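Local coordinates for hypothetical protein (Uncultured marine organism, PDB 2OD6) that is of unknown function but forms a dimer of ferredoxin-like chains and holds a long-chain oxo fatty acid in a pocket, so it may bind lipid-like ligands, at residues 5-16 and 96-106. Residues are numbered along the deposited sequence; the frame is centred on the assembly and turned at random.
With OHA (10-oxohexadecanoic acid), chain E.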
ATOM      1  N   PRO A   5      -2.543 -17.265  -2.263  1.00 10.51           N
ATOM      2  CA  PRO A   5      -2.179 -15.995  -1.620  1.00 13.13           C
ATOM      3  C   PRO A   5      -3.289 -14.971  -1.577  1.00 11.37           C
ATOM      4  O   PRO A   5      -4.144 -14.945  -2.472  1.00 12.38           O
ATOM      5  CB  PRO A   5      -1.045 -15.462  -2.508  1.00 12.87           C
ATOM      6  CG  PRO A   5      -1.335 -16.035  -3.837  1.00 12.14           C
ATOM      7  CD  PRO A   5      -1.933 -17.397  -3.594  1.00 11.37           C
ATOM      8  N   LYS A   6      -3.236 -14.105  -0.561  1.00  9.04           N
ATOM      9  CA  LYS A   6      -4.041 -12.914  -0.539  1.00  7.26           C
ATOM     10  C   LYS A   6      -3.628 -12.001  -1.676  1.00  6.64           C
ATOM     11  O   LYS A   6      -2.503 -12.046  -2.178  1.00  8.50           O
ATOM     12  CB  LYS A   6      -3.890 -12.181   0.793  1.00  8.83           C
ATOM     13  CG  LYS A   6      -4.494 -12.942   1.935  1.00 11.84           C
ATOM     14  CD  LYS A   6      -3.900 -12.641   3.264  1.00 20.49           C
ATOM     15  CE  LYS A   6      -4.270 -11.319   3.816  1.00 19.87           C
ATOM     16  NZ  LYS A   6      -4.355 -11.449   5.313  1.00 27.35           N
ATOM     17  N   PHE A   7      -4.562 -11.187  -2.089  1.00  7.03           N
ATOM     18  CA  PHE A   7      -4.368 -10.193  -3.129  1.00  8.86           C
ATOM     19  C   PHE A   7      -4.582  -8.784  -2.522  1.00  9.57           C
ATOM     20  O   PHE A   7      -5.472  -8.622  -1.683  1.00 11.93           O
ATOM     21  CB  PHE A   7      -5.391 -10.395  -4.254  1.00  7.36           C
ATOM     22  CG  PHE A   7      -4.913 -11.278  -5.372  1.00  8.99           C
ATOM     23  CD1 PHE A   7      -4.377 -12.529  -5.112  1.00 16.21           C
ATOM     24  CD2 PHE A   7      -4.990 -10.850  -6.687  1.00  9.70           C
ATOM     25  CE1 PHE A   7      -3.929 -13.359  -6.150  1.00 12.24           C
ATOM     26  CE2 PHE A   7      -4.554 -11.678  -7.729  1.00 17.40           C
ATOM     27  CZ  PHE A   7      -4.025 -12.929  -7.451  1.00 15.37           C
ATOM     28  N   THR A   8      -3.767  -7.804  -2.943  1.00 11.02           N
ATOM     29  CA  THR A   8      -3.860  -6.403  -2.500  1.00  6.28           C
ATOM     30  C   THR A   8      -3.600  -5.457  -3.632  1.00 10.27           C
ATOM     31  O   THR A   8      -2.636  -5.619  -4.354  1.00 11.57           O
ATOM     32  CB  THR A   8      -2.868  -6.078  -1.381  1.00 11.50           C
ATOM     33  OG1 THR A   8      -3.143  -6.919  -0.254  1.00  4.41           O
ATOM     34  CG2 THR A   8      -3.011  -4.617  -0.877  1.00  6.23           C
ATOM     35  N   SER A   9      -4.491  -4.483  -3.776  1.00  5.38           N
ATOM     36  CA  SER A   9      -4.371  -3.448  -4.784  1.00  7.13           C
ATOM     37  C   SER A   9      -4.116  -2.124  -4.075  1.00  6.94           C
ATOM     38  O   SER A   9      -4.681  -1.898  -2.994  1.00 10.53           O
ATOM     39  CB  SER A   9      -5.636  -3.378  -5.574  1.00  9.72           C
ATOM     40  OG  SER A   9      -5.871  -4.578  -6.255  1.00 15.37           O
ATOM     41  N   PHE A  10      -3.267  -1.284  -4.671  1.00  7.17           N
ATOM     42  CA  PHE A  10      -2.967   0.050  -4.160  1.00  3.27           C
ATOM     43  C   PHE A  10      -3.292   0.992  -5.227  1.00  3.64           C
ATOM     44  O   PHE A  10      -2.656   0.954  -6.271  1.00  3.03           O
ATOM     45  CB  PHE A  10      -1.480   0.208  -3.826  1.00  7.66           C
ATOM     46  CG  PHE A  10      -0.965  -0.821  -2.883  1.00  7.20           C
ATOM     47  CD1 PHE A  10      -1.091  -0.667  -1.514  1.00  8.58           C
ATOM     48  CD2 PHE A  10      -0.378  -1.972  -3.366  1.00 14.56           C
ATOM     49  CE1 PHE A  10      -0.617  -1.635  -0.644  1.00 13.91           C
ATOM     50  CE2 PHE A  10       0.099  -2.942  -2.498  1.00  2.00           C
ATOM     51  CZ  PHE A  10      -0.027  -2.784  -1.140  1.00 11.00           C
ATOM     52  N   THR A  11      -4.331   1.779  -5.027  1.00  2.29           N
ATOM     53  CA  THR A  11      -4.685   2.790  -6.061  1.00  4.76           C
ATOM     54  C   THR A  11      -4.169   4.113  -5.564  1.00  4.19           C
ATOM     55  O   THR A  11      -4.530   4.540  -4.431  1.00  4.62           O
ATOM     56  CB  THR A  11      -6.205   2.795  -6.228  1.00  8.48           C
ATOM     57  OG1 THR A  11      -6.627   1.510  -6.699  1.00 10.91           O
ATOM     58  CG2 THR A  11      -6.671   3.861  -7.191  1.00  2.00           C
ATOM     59  N   THR A  12      -3.448   4.824  -6.430  1.00  7.19           N
ATOM     60  CA  THR A  12      -2.979   6.161  -6.131  1.00  8.24           C
ATOM     61  C   THR A  12      -3.836   7.095  -6.939  1.00  6.61           C
ATOM     62  O   THR A  12      -4.011   6.925  -8.168  1.00  3.01           O
ATOM     63  CB  THR A  12      -1.447   6.379  -6.418  1.00  7.42           C
ATOM     64  OG1 THR A  12      -0.695   5.476  -5.592  1.00  5.18           O
ATOM     65  CG2 THR A  12      -1.031   7.837  -6.124  1.00  3.16           C
ATOM     66  N   ALA A  13      -4.408   8.050  -6.223  1.00  4.79           N
ATOM     67  CA  ALA A  13      -5.277   9.054  -6.773  1.00  5.46           C
ATOM     68  C   ALA A  13      -4.669  10.461  -6.624  1.00  2.00           C
ATOM     69  O   ALA A  13      -4.435  10.916  -5.510  1.00  5.93           O
ATOM     70  CB  ALA A  13      -6.576   8.939  -6.046  1.00  2.00           C
ATOM     71  N   ASP A  14      -4.465  11.182  -7.728  1.00  2.00           N
ATOM     72  CA  ASP A  14      -3.882  12.504  -7.688  1.00  7.68           C
ATOM     73  C   ASP A  14      -4.851  13.519  -8.181  1.00  8.65           C
ATOM     74  O   ASP A  14      -5.509  13.257  -9.163  1.00  9.71           O
ATOM     75  CB  ASP A  14      -2.744  12.621  -8.686  1.00  3.18           C
ATOM     76  CG  ASP A  14      -1.423  12.454  -8.057  1.00 17.78           C
ATOM     77  OD1 ASP A  14      -1.145  11.308  -7.663  1.00 22.00           O
ATOM     78  OD2 ASP A  14      -0.694  13.467  -7.953  1.00 27.58           O
ATOM     79  N   PHE A  15      -4.835  14.699  -7.561  1.00  9.18           N
ATOM     80  CA  PHE A  15      -5.810  15.729  -7.796  1.00  4.22           C
ATOM     81  C   PHE A  15      -5.055  16.971  -8.035  1.00  5.28           C
ATOM     82  O   PHE A  15      -3.874  17.094  -7.697  1.00  4.55           O
ATOM     83  CB  PHE A  15      -6.729  15.911  -6.599  1.00  7.75           C
ATOM     84  CG  PHE A  15      -7.391  14.659  -6.180  1.00  2.00           C
ATOM     85  CD1 PHE A  15      -6.785  13.853  -5.302  1.00 12.96           C
ATOM     86  CD2 PHE A  15      -8.588  14.236  -6.748  1.00  2.71           C
ATOM     87  CE1 PHE A  15      -7.355  12.694  -4.930  1.00  4.01           C
ATOM     88  CE2 PHE A  15      -9.176  13.031  -6.355  1.00  2.00           C
ATOM     89  CZ  PHE A  15      -8.539  12.275  -5.476  1.00  8.62           C
ATOM     90  N   ILE A  16      -5.746  17.881  -8.692  1.00  6.21           N
ATOM     91  CA  ILE A  16      -5.212  19.148  -9.031  1.00  6.43           C
ATOM     92  C   ILE A  16      -5.013  20.162  -7.898  1.00  5.54           C
ATOM     93  O   ILE A  16      -4.348  21.195  -8.118  1.00  6.25           O
ATOM     94  CB  ILE A  16      -6.228  19.810  -9.951  1.00  4.43           C
ATOM     95  CG1 ILE A  16      -6.073  19.304 -11.354  1.00 17.01           C
ATOM     96  CG2 ILE A  16      -6.118  21.273  -9.864  1.00 11.83           C
ATOM     97  CD1 ILE A  16      -6.807  20.218 -12.260  1.00  2.00           C
ATOM     98  N   THR A  96     -11.313  14.601 -13.062  1.00 25.76           N
ATOM     99  CA  THR A  96     -10.150  15.479 -12.999  1.00 27.57           C
ATOM    100  C   THR A  96      -8.982  14.823 -12.193  1.00 24.81           C
ATOM    101  O   THR A  96      -7.806  15.192 -12.400  1.00 28.06           O
ATOM    102  CB  THR A  96     -10.556  16.892 -12.478  1.00 27.67           C
ATOM    103  OG1 THR A  96      -9.481  17.825 -12.683  1.00 29.54           O
ATOM    104  CG2 THR A  96     -10.967  16.812 -10.974  1.00 28.03           C
ATOM    105  N   ALA A  97      -9.301  13.863 -11.313  1.00 17.55           N
ATOM    106  CA  ALA A  97      -8.300  12.949 -10.758  1.00 15.29           C
ATOM    107  C   ALA A  97      -7.585  12.053 -11.788  1.00 12.13           C
ATOM    108  O   ALA A  97      -8.126  11.761 -12.836  1.00  4.86           O
ATOM    109  CB  ALA A  97      -8.925  12.077  -9.725  1.00 11.49           C
ATOM    110  N   LYS A  98      -6.368  11.613 -11.455  1.00 11.97           N
ATOM    111  CA  LYS A  98      -5.580  10.655 -12.247  1.00  9.42           C
ATOM    112  C   LYS A  98      -5.405   9.498 -11.330  1.00  6.17           C
ATOM    113  O   LYS A  98      -5.057   9.719 -10.176  1.00  8.76           O
ATOM    114  CB  LYS A  98      -4.196  11.203 -12.584  1.00 11.79           C
ATOM    115  CG  LYS A  98      -4.218  12.450 -13.402  1.00 12.93           C
ATOM    116  CD  LYS A  98      -2.836  12.783 -14.015  1.00 18.85           C
ATOM    117  CE  LYS A  98      -2.961  13.828 -15.091  1.00 16.74           C
ATOM    118  NZ  LYS A  98      -1.655  14.510 -15.416  1.00 27.28           N
ATOM    119  N   PHE A  99      -5.671   8.264 -11.776  1.00  2.00           N
ATOM    120  CA  PHE A  99      -5.633   7.097 -10.790  1.00  5.14           C
ATOM    121  C   PHE A  99      -4.671   6.122 -11.387  1.00 10.47           C
ATOM    122  O   PHE A  99      -4.690   5.950 -12.589  1.00  8.36           O
ATOM    123  CB  PHE A  99      -6.955   6.367 -10.728  1.00  3.50           C
ATOM    124  CG  PHE A  99      -8.056   7.176 -10.181  1.00  8.59           C
ATOM    125  CD1 PHE A  99      -8.793   7.996 -11.008  1.00 12.40           C
ATOM    126  CD2 PHE A  99      -8.363   7.130  -8.842  1.00  8.39           C
ATOM    127  CE1 PHE A  99      -9.817   8.783 -10.493  1.00 18.73           C
ATOM    128  CE2 PHE A  99      -9.382   7.902  -8.312  1.00 18.16           C
ATOM    129  CZ  PHE A  99     -10.122   8.725  -9.139  1.00 15.29           C
ATOM    130  N   THR A 100      -3.848   5.474 -10.574  0.50 10.54           N
ATOM    131  CA  THR A 100      -2.993   4.391 -11.065  0.50 12.11           C
ATOM    132  C   THR A 100      -3.002   3.311 -10.000  0.50  9.06           C
ATOM    133  O   THR A 100      -2.904   3.616  -8.816  0.50 11.64           O
ATOM    134  CB  THR A 100      -1.531   4.865 -11.398  0.50 11.40           C
ATOM    135  OG1 THR A 100      -0.968   5.567 -10.278  0.50 18.10           O
ATOM    136  CG2 THR A 100      -1.507   5.769 -12.642  0.50 17.34           C
ATOM    137  N   THR A 101      -3.183   2.055 -10.412  1.00  7.20           N
ATOM    138  CA  THR A 101      -3.285   0.939  -9.462  1.00  7.64           C
ATOM    139  C   THR A 101      -2.165  -0.066  -9.615  1.00 10.37           C
ATOM    140  O   THR A 101      -1.831  -0.467 -10.718  1.00 14.35           O
ATOM    141  CB  THR A 101      -4.634   0.217  -9.547  1.00  8.45           C
ATOM    142  OG1 THR A 101      -5.674   1.168  -9.340  1.00 11.24           O
ATOM    143  CG2 THR A 101      -4.750  -0.854  -8.441  1.00  4.78           C
ATOM    144  N   SER A 102      -1.593  -0.471  -8.486  1.00 12.08           N
ATOM    145  CA  SER A 102      -0.654  -1.549  -8.479  1.00 10.96           C
ATOM    146  C   SER A 102      -1.339  -2.705  -7.810  1.00  9.88           C
ATOM    147  O   SER A 102      -1.609  -2.671  -6.610  1.00  9.84           O
ATOM    148  CB  SER A 102       0.662  -1.129  -7.815  1.00 12.80           C
ATOM    149  OG  SER A 102       1.360  -0.329  -8.776  1.00 16.73           O
ATOM    150  N   ARG A 103      -1.617  -3.741  -8.593  0.50  8.85           N
ATOM    151  CA  ARG A 103      -2.255  -4.958  -8.087  0.50  9.27           C
ATOM    152  C   ARG A 103      -1.189  -6.004  -7.781  0.50  9.17           C
ATOM    153  O   ARG A 103      -0.324  -6.292  -8.632  0.50  9.01           O
ATOM    154  CB  ARG A 103      -3.260  -5.484  -9.103  0.50  9.60           C
ATOM    155  CG  ARG A 103      -4.311  -4.443  -9.500  0.50 13.95           C
ATOM    156  CD  ARG A 103      -5.396  -5.017 -10.387  0.50 20.72           C
ATOM    157  NE  ARG A 103      -6.609  -4.205 -10.315  0.50 21.09           N
ATOM    158  CZ  ARG A 103      -6.849  -3.123 -11.052  0.50 26.76           C
ATOM    159  NH1 ARG A 103      -5.982  -2.706 -11.969  0.50 26.42           N
ATOM    160  NH2 ARG A 103      -7.989  -2.460 -10.883  0.50 27.93           N
ATOM    161  N   CYS A 104      -1.293  -6.587  -6.581  1.00  9.02           N
ATOM    162  CA  CYS A 104      -0.266  -7.450  -5.987  1.00  7.53           C
ATOM    163  C   CYS A 104      -0.813  -8.753  -5.427  1.00  6.07           C
ATOM    164  O   CYS A 104      -1.997  -8.882  -5.196  1.00  7.13           O
ATOM    165  CB  CYS A 104       0.429  -6.706  -4.824  1.00  6.29           C
ATOM    166  SG  CYS A 104       1.088  -5.090  -5.366  1.00 10.60           S
ATOM    167  N   LEU A 105       0.097  -9.708  -5.243  1.00 10.40           N
ATOM    168  CA  LEU A 105      -0.049 -10.873  -4.380  1.00 12.18           C
ATOM    169  C   LEU A 105       0.783 -10.626  -3.167  1.00 11.00           C
ATOM    170  O   LEU A 105       1.889 -10.109  -3.270  1.00 10.76           O
ATOM    171  CB  LEU A 105       0.603 -12.138  -4.973  1.00 15.78           C
ATOM    172  CG  LEU A 105       0.564 -12.459  -6.438  1.00 24.47           C
ATOM    173  CD1 LEU A 105       1.233 -13.814  -6.629  1.00 24.26           C
ATOM    174  CD2 LEU A 105      -0.879 -12.488  -6.863  1.00 26.91           C
ATOM    175  N   VAL A 106       0.302 -11.078  -2.025  1.00 10.74           N
ATOM    176  CA  VAL A 106       1.048 -10.956  -0.766  1.00  9.74           C
ATOM    177  C   VAL A 106       2.109 -12.056  -0.734  1.00 10.17           C
ATOM    178  O   VAL A 106       1.805 -13.252  -0.830  1.00 11.91           O
ATOM    179  CB  VAL A 106       0.122 -11.085   0.439  1.00 10.76           C
ATOM    180  CG1 VAL A 106       0.922 -11.001   1.744  1.00  7.45           C
ATOM    181  CG2 VAL A 106      -0.975 -10.029   0.389  1.00  4.97           C
TER
HETATM  182  O2  OHA E 300      -8.565  -3.869  -6.451  1.00 14.23           O
HETATM  183  C16 OHA E 300      -8.726  -2.921  -7.215  1.00 20.78           C
HETATM  184  O3  OHA E 300      -7.918  -2.890  -8.251  1.00 13.67           O
HETATM  185  C15 OHA E 300      -9.803  -1.861  -7.037  1.00 22.14           C
HETATM  186  C14 OHA E 300      -9.477  -0.563  -7.800  1.00 28.73           C
HETATM  187  C13 OHA E 300     -10.633   0.463  -7.897  1.00 34.59           C
HETATM  188  C12 OHA E 300     -10.285   1.879  -7.391  1.00 38.11           C
HETATM  189  C11 OHA E 300     -11.206   3.010  -7.923  1.00 42.40           C
HETATM  190  C10 OHA E 300     -11.712   4.025  -6.877  1.00 43.52           C
HETATM  191  C9  OHA E 300     -12.921   3.456  -6.101  1.00 50.66           C
HETATM  192  C8  OHA E 300     -13.278   4.145  -4.762  1.00 49.81           C
HETATM  193  C7  OHA E 300     -14.321   3.328  -3.987  1.00 47.41           C
HETATM  194  O1  OHA E 300     -13.976   2.419  -3.236  1.00 36.52           O
HETATM  195  C6  OHA E 300     -15.811   3.564  -4.105  1.00 42.93           C
HETATM  196  C5  OHA E 300     -16.176   4.787  -4.945  1.00 47.53           C
HETATM  197  C4  OHA E 300     -17.699   5.016  -4.919  1.00 46.80           C
HETATM  198  C3  OHA E 300     -18.191   6.313  -5.591  1.00 44.51           C
HETATM  199  C2  OHA E 300     -17.550   7.614  -5.087  1.00 39.65           C
HETATM  200  C1  OHA E 300     -16.789   8.306  -6.210  1.00 38.60           C
HETATM  201  O   HOH W   1      -4.822  -7.362  -6.413  1.00 13.76           O
HETATM  202  O   HOH W   2      -2.074   8.490  -9.765  1.00 12.92           O
HETATM  203  O   HOH W   3      -5.339  15.181 -11.212  1.00 33.14           O
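Ser9 and Arg103 face each other at a non-hydrogen-bonded pair where strands 7-15 and 98-106 run antiparallel, joined by backbone bonds at the alternate pairs. Ser9 OG donates to the carboxylate of 10-oxohexadecanoic acid (OHA), 2.8 Å from OHA O2. In the modelled conformer, one of two, Arg103 NE and NH2 come close to OHA O3 (NH2 at 2.7 Å), consistent with a charge-paired contact. At the next non-hydrogen-bonded pair, Thr11 OG1 and Thr101 OG1 are hydrogen-bonded at 2.8 Å; in both threonines OG1 is anti to the carbonyl carbon (chi1 -63° and -56°), which turns the hydroxyls together across the strands. Further on, Thr11 CG2 meets the Phe99 ring at its edge. At the other end Leu105 CD2 sits over one face of the Phe7 ring, 3.2 Å from Phe7 CZ. Were Phe7 replaced by an alanine, Leu105 CD2 would probably lose the ring it covers, and Trp53 of the second subunit its aromatic neighbour. On the reverse face Cys104 SG lies at the edge of the Phe10 ring, 5.0 Å from its centroid. Tyr65 and Tyr67 are also hydrogen-bonded to the ligand through their OH groups, so the ferredoxin-like sheet presents a polar, probably charge-matched carboxylate site on its helix-covered face.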